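Local atomic coordinates of mitochondrial ubiquitin ligase activator of NFKB 1 (Homo sapiens, PDB entry 6M2D), a protein that acts as a mitochondrial outer-membrane E3 ligase whose RING domain, the part present here, is needed to pass ubiquitin from an E2 enzyme to substrates such as AKT1. Residues K15-E21 and I48-L54; C22-C26 and C41-R45. The contacts are given in a common frame with arbitrary orientation. Residue numbers count along the deposited sequence, not the author numbering.

Contact 1. Residues K15-E21 and I48-L54; sequences KSCVFLE and ITRVIPL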
loop_
_atom_site.group_PDB
_atom_site.type_symbol
_atom_site.label_atom_id
_atom_site.label_comp_id
_atom_site.label_asym_id
_atom_site.label_seq_id
_atom_site.Cartn_x
_atom_site.Cartn_y
_atom_site.Cartn_z
ATOM N N LYS A 15 4.811 4.395 -4.653
ATOM C CA LYS A 15 3.485 3.897 -4.317
ATOM C C LYS A 15 2.748 3.454 -5.577
ATOM O O LYS A 15 2.793 4.118 -6.613
ATOM C CB LYS A 15 2.687 4.978 -3.589
ATOM C CG LYS A 15 3.367 5.545 -2.339
ATOM C CD LYS A 15 2.576 6.722 -1.784
ATOM C CE LYS A 15 3.216 7.283 -0.516
ATOM N NZ LYS A 15 2.361 8.295 0.159
ATOM N N SER A 16 2.062 2.330 -5.485
ATOM C CA SER A 16 1.461 1.751 -6.679
ATOM C C SER A 16 0.154 1.024 -6.404
ATOM O O SER A 16 -0.470 0.549 -7.357
ATOM C CB SER A 16 2.475 0.804 -7.358
ATOM O OG SER A 16 2.545 -0.455 -6.699
ATOM N N CYS A 17 -0.303 0.961 -5.151
ATOM C CA CYS A 17 -1.471 0.195 -4.747
ATOM C C CYS A 17 -2.485 1.099 -4.063
ATOM O O CYS A 17 -2.125 2.048 -3.358
ATOM C CB CYS A 17 -1.083 -0.925 -3.766
ATOM S SG CYS A 17 0.087 -2.134 -4.394
ATOM N N VAL A 18 -3.762 0.796 -4.272
ATOM C CA VAL A 18 -4.851 1.327 -3.458
ATOM C C VAL A 18 -5.360 0.198 -2.577
ATOM O O VAL A 18 -5.690 -0.885 -3.075
ATOM C CB VAL A 18 -5.997 1.899 -4.313
ATOM C CG1 VAL A 18 -7.041 2.562 -3.408
ATOM C CG2 VAL A 18 -5.466 2.880 -5.350
ATOM N N PHE A 19 -5.433 0.448 -1.273
ATOM C CA PHE A 19 -5.933 -0.537 -0.328
ATOM C C PHE A 19 -7.420 -0.290 -0.092
ATOM O O PHE A 19 -7.836 0.845 0.146
ATOM C CB PHE A 19 -5.159 -0.466 0.995
ATOM C CG PHE A 19 -3.743 -0.984 0.909
ATOM C CD1 PHE A 19 -3.368 -1.864 -0.088
ATOM C CD2 PHE A 19 -2.793 -0.587 1.833
ATOM C CE1 PHE A 19 -2.068 -2.338 -0.172
ATOM C CE2 PHE A 19 -1.491 -1.056 1.758
ATOM C CZ PHE A 19 -1.127 -1.934 0.753
ATOM N N LEU A 20 -8.214 -1.353 -0.172
ATOM C CA LEU A 20 -9.637 -1.311 0.134
ATOM C C LEU A 20 -9.883 -2.077 1.428
ATOM O O LEU A 20 -9.314 -3.152 1.628
ATOM C CB LEU A 20 -10.448 -1.920 -1.018
ATOM C CG LEU A 20 -10.292 -1.213 -2.363
ATOM C CD1 LEU A 20 -11.354 -1.694 -3.344
ATOM C CD2 LEU A 20 -10.381 0.291 -2.165
ATOM N N GLU A 21 -10.761 -1.559 2.289
ATOM C CA GLU A 21 -11.667 -0.463 1.980
ATOM C C GLU A 21 -11.174 0.893 2.425
ATOM O O GLU A 21 -11.816 1.899 2.145
ATOM C CB GLU A 21 -13.030 -0.718 2.635
ATOM C CG GLU A 21 -13.668 -2.037 2.270
ATOM C CD GLU A 21 -13.995 -2.141 0.790
ATOM O OE1 GLU A 21 -14.241 -1.089 0.153
ATOM O OE2 GLU A 21 -14.007 -3.279 0.264
ATOM N N ILE A 48 -6.725 -5.089 5.120
ATOM C CA ILE A 48 -6.789 -4.868 3.680
ATOM C C ILE A 48 -7.599 -6.014 3.089
ATOM O O ILE A 48 -7.141 -7.158 3.065
ATOM C CB ILE A 48 -5.393 -4.799 3.050
ATOM C CG1 ILE A 48 -4.524 -3.747 3.740
ATOM C CG2 ILE A 48 -5.493 -4.537 1.548
ATOM C CD1 ILE A 48 -3.058 -3.875 3.385
ATOM N N THR A 49 -8.809 -5.712 2.623
ATOM C CA THR A 49 -9.635 -6.751 2.016
ATOM C C THR A 49 -9.298 -6.966 0.542
ATOM O O THR A 49 -9.488 -8.070 0.018
ATOM C CB THR A 49 -11.117 -6.402 2.164
ATOM O OG1 THR A 49 -11.318 -5.035 1.795
ATOM C CG2 THR A 49 -11.576 -6.592 3.602
ATOM N N ARG A 50 -8.788 -5.945 -0.135
ATOM C CA ARG A 50 -8.518 -6.050 -1.562
ATOM C C ARG A 50 -7.486 -5.002 -1.950
ATOM O O ARG A 50 -7.461 -3.904 -1.388
ATOM C CB ARG A 50 -9.810 -5.870 -2.366
ATOM C CG ARG A 50 -9.616 -5.876 -3.855
ATOM C CD ARG A 50 -10.683 -6.687 -4.570
ATOM N NE ARG A 50 -10.450 -6.600 -6.002
ATOM C CZ ARG A 50 -11.221 -5.922 -6.844
ATOM N NH1 ARG A 50 -12.298 -5.287 -6.399
ATOM N NH2 ARG A 50 -10.907 -5.883 -8.132
ATOM N N VAL A 51 -6.632 -5.350 -2.915
ATOM C CA VAL A 51 -5.664 -4.416 -3.480
ATOM C C VAL A 51 -6.027 -4.164 -4.936
ATOM O O VAL A 51 -6.293 -5.108 -5.689
ATOM C CB VAL A 51 -4.223 -4.942 -3.366
ATOM C CG1 VAL A 51 -3.268 -3.988 -4.044
ATOM C CG2 VAL A 51 -3.851 -5.090 -1.913
ATOM N N ILE A 52 -6.038 -2.895 -5.332
ATOM C CA ILE A 52 -6.201 -2.559 -6.745
ATOM C C ILE A 52 -5.084 -1.612 -7.170
ATOM O O ILE A 52 -4.566 -0.849 -6.340
ATOM C CB ILE A 52 -7.590 -1.968 -7.024
ATOM C CG1 ILE A 52 -7.750 -0.618 -6.351
ATOM C CG2 ILE A 52 -8.693 -2.929 -6.563
ATOM C CD1 ILE A 52 -9.089 -0.002 -6.629
ATOM N N PRO A 53 -4.669 -1.639 -8.434
ATOM C CA PRO A 53 -3.569 -0.769 -8.866
ATOM C C PRO A 53 -3.951 0.698 -8.847
ATOM O O PRO A 53 -5.064 1.086 -9.211
ATOM C CB PRO A 53 -3.281 -1.243 -10.295
ATOM C CG PRO A 53 -4.597 -1.816 -10.755
ATOM C CD PRO A 53 -5.150 -2.500 -9.530
ATOM N N LEU A 54 -2.992 1.521 -8.432
ATOM C CA LEU A 54 -3.143 2.960 -8.589
ATOM C C LEU A 54 -3.233 3.340 -10.061
ATOM O O LEU A 54 -3.981 4.252 -10.430
ATOM C CB LEU A 54 -1.977 3.676 -7.922
ATOM C CG LEU A 54 -1.945 5.167 -8.195
ATOM C CD1 LEU A 54 -3.063 5.841 -7.423
ATOM C CD2 LEU A 54 -0.596 5.696 -7.789
#

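Contact 2. Residues C22-C26 and C41-R45; sequences CGHVC and CPICR. With ZN (zinc ion), chain H; SO4 (sulfate ion), chain J.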
loop_
_atom_site.group_PDB
_atom_site.type_symbol
_atom_site.label_atom_id
_atom_site.label_comp_id
_atom_site.label_asym_id
_atom_site.label_seq_id
_atom_site.Cartn_x
_atom_site.Cartn_y
_atom_site.Cartn_z
ATOM N N CYS A 22 -10.052 0.937 3.141
ATOM C CA CYS A 22 -9.657 2.206 3.739
ATOM C C CYS A 22 -9.329 3.261 2.683
ATOM O O CYS A 22 -9.438 4.462 2.955
ATOM C CB CYS A 22 -8.481 1.985 4.685
ATOM S SG CYS A 22 -6.981 1.545 3.829
ATOM N N GLY A 23 -8.944 2.847 1.480
ATOM C CA GLY A 23 -8.684 3.783 0.400
ATOM C C GLY A 23 -7.278 4.347 0.342
ATOM O O GLY A 23 -6.983 5.149 -0.551
ATOM N N HIS A 24 -6.391 3.943 1.241
ATOM C CA HIS A 24 -5.092 4.589 1.324
ATOM C C HIS A 24 -4.160 4.102 0.223
ATOM O O HIS A 24 -4.162 2.923 -0.139
ATOM C CB HIS A 24 -4.479 4.357 2.705
ATOM C CG HIS A 24 -5.140 5.165 3.776
ATOM N ND1 HIS A 24 -5.638 4.611 4.935
ATOM C CD2 HIS A 24 -5.408 6.491 3.847
ATOM C CE1 HIS A 24 -6.173 5.562 5.680
ATOM N NE2 HIS A 24 -6.046 6.712 5.041
ATOM N N VAL A 25 -3.381 5.034 -0.318
ATOM C CA VAL A 25 -2.348 4.770 -1.315
ATOM C C VAL A 25 -1.016 4.961 -0.607
ATOM O O VAL A 25 -0.528 6.087 -0.493
ATOM C CB VAL A 25 -2.462 5.707 -2.524
ATOM C CG1 VAL A 25 -1.315 5.458 -3.508
ATOM C CG2 VAL A 25 -3.811 5.554 -3.203
ATOM N N CYS A 26 -0.424 3.879 -0.110
ATOM C CA CYS A 26 0.816 4.034 0.641
ATOM C C CYS A 26 1.901 3.030 0.297
ATOM O O CYS A 26 3.004 3.167 0.832
ATOM C CB CYS A 26 0.555 3.934 2.155
ATOM S SG CYS A 26 -0.264 2.397 2.645
ATOM N N CYS A 41 -3.297 -2.164 6.785
ATOM C CA CYS A 41 -2.791 -0.979 6.107
ATOM C C CYS A 41 -1.714 -0.307 6.949
ATOM O O CYS A 41 -1.936 -0.047 8.143
ATOM C CB CYS A 41 -3.930 0.003 5.835
ATOM S SG CYS A 41 -3.382 1.608 5.208
ATOM N N PRO A 42 -0.538 -0.013 6.384
ATOM C CA PRO A 42 0.499 0.678 7.169
ATOM C C PRO A 42 0.053 2.025 7.721
ATOM O O PRO A 42 0.582 2.463 8.749
ATOM C CB PRO A 42 1.653 0.829 6.168
ATOM C CG PRO A 42 1.442 -0.303 5.183
ATOM C CD PRO A 42 -0.052 -0.453 5.064
ATOM N N ILE A 43 -0.919 2.685 7.086
ATOM C CA ILE A 43 -1.320 4.026 7.512
ATOM C C ILE A 43 -2.324 3.959 8.647
ATOM O O ILE A 43 -2.150 4.597 9.692
ATOM C CB ILE A 43 -1.901 4.828 6.335
ATOM C CG1 ILE A 43 -0.871 4.976 5.218
ATOM C CG2 ILE A 43 -2.393 6.187 6.834
ATOM C CD1 ILE A 43 0.386 5.636 5.667
ATOM N N CYS A 44 -3.410 3.223 8.449
ATOM C CA CYS A 44 -4.531 3.274 9.370
ATOM C C CYS A 44 -4.728 1.988 10.152
ATOM O O CYS A 44 -5.546 1.974 11.079
ATOM C CB CYS A 44 -5.818 3.633 8.606
ATOM S SG CYS A 44 -6.448 2.306 7.593
ATOM N N ARG A 45 -3.990 0.930 9.815
ATOM C CA ARG A 45 -3.997 -0.387 10.457
ATOM C C ARG A 45 -5.283 -1.169 10.230
ATOM O O ARG A 45 -5.490 -2.206 10.874
ATOM C CB ARG A 45 -3.719 -0.312 11.966
ATOM C CG ARG A 45 -2.466 0.447 12.353
ATOM C CD ARG A 45 -1.190 -0.220 11.854
ATOM N NE ARG A 45 -0.964 -1.541 12.436
ATOM C CZ ARG A 45 -0.193 -2.472 11.881
ATOM N NH1 ARG A 45 0.436 -2.222 10.737
ATOM N NH2 ARG A 45 -0.052 -3.653 12.463
HETATM ZN ZN ZN H . -5.466 2.581 5.385
HETATM S S SO4 J . -1.629 -5.071 15.534
HETATM O O1 SO4 J . -0.935 -3.788 15.674
HETATM O O2 SO4 J . -1.947 -5.321 14.126
HETATM O O3 SO4 J . -0.766 -6.153 16.015
HETATM O O4 SO4 J . -2.863 -5.024 16.322
#

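Contact 1. Residues K15-E21 and I48-L54
Along the antiparallel strands 17-20 and 50-53 the side chains alternate between two faces, and the pairs V18-I52 and L20-R50 share one of them. V18 (t) brings CB to 3.7 Å from CG1 of I52, whose chi1 of 67° (p) turns the chain toward its neighbour; further along, CD1 of I52 lies 4.3 Å from CD1 of L20. Beta-branched V18 and I52 suit extended backbone, whereas R50, which is exposed, sends its guanidinium away from strand 17-20. The other face holds F19 and V51. With F19 in the m rotamer, I48 CD1 lies over one face of the F19 ring, 3.6 Å from its centroid in a CH-pi contact, and V51 CG2 comes within 3.7 Å of F19 CE1.

This pair is the small antiparallel sheet of the RING finger, held by backbone hydrogen bonds such as V18 N to I52 O (2.8 Å), I52 N to V18 O (3.0 Å) and L20 N to R50 O (2.9 Å). A classic beta bulge disturbs it where T49 and R50 both face L20. There T49, in the p rotamer, gives its OG1 hydrogen to L20 O at 2.8 Å, and T49 N reaches the same oxygen, also at 2.8 Å. At the opposite end L54 N donates a hydrogen bond to S16 O (2.9 Å), while the S16 hydroxyl turns to T29. On the F19 side, Y32 of helix 29-34 covers I48 and V51.

Contact 2. Residues C22-C26 and C41-R45
No hydrogen bond joins these two loops; a zinc ion does the work instead. C22 SG (2.4 Å from ZN) and H24 ND1 (2.1 Å from ZN) come from 22-26, while C41 SG (2.3 Å from ZN) and C44 SG (2.4 Å from ZN) come from 41-45, making the three-cysteine, one-histidine site of the RING finger. Binding through ND1 rather than NE2 keeps the metal close to the histidine backbone. G23 lets the chain turn between the first two ligands: at its positive phi, a CB would collide with the preceding carbonyl oxygen.

Apolar packing flanks the site. I43 lies over one face of the H24 ring, its CG2 4.0 Å from the ring centroid in a CH-pi contact, and C44 CB meets the ring edge at 3.5 Å from H24 CE1. I43 CG1 also reaches C26 CB at 3.5 Å, and C26 SG rests 3.7 Å from P42 CD. C26 is not a ligand here; its small, buried side chain packs beside P42 and F19. P42 and I43 fill the two positions of the C41-P42-I43-C44 CxxC knuckle. Beyond the site, R45 NH2 donates a hydrogen bond to sulfate O2 at 3.0 Å, an ion probably from the crystallisation liquor that K40 also holds.

Backbone amides point at the thiolates: H24 N lies 3.6 Å from C22 SG, and weak hydrogen bonds run to C41 SG from I43 N (3.3 Å) and C44 N (3.6 Å). Three sulfurs formally bring more negative charge than Zn2+ neutralises, so these NH groups should help to disperse the excess.

How the contacts relate
Contact 2 is nested in sequence inside the loop that contact 1 closes, their centres about 9 Å apart. Strand 17-20 leads through E21, which follows a cis peptide bond, into the zinc loop 22-26, which folds back beside it: F19 N and H24 O are 3.0 Å apart, a probable hydrogen bond, and G23 and H24 form a G1 beta bulge opposite F19. The F19 side chain, its nearest atom about 5 Å from the zinc of contact 2, touches C26, C41 and P42, joining sheet and metal site. I48, just before strand 50-53, packs its CG1 3.6 Å from C41 N. The RING's second zinc, held by C7, C10, C28 and C31, has the S16 side chain against its ligand residues.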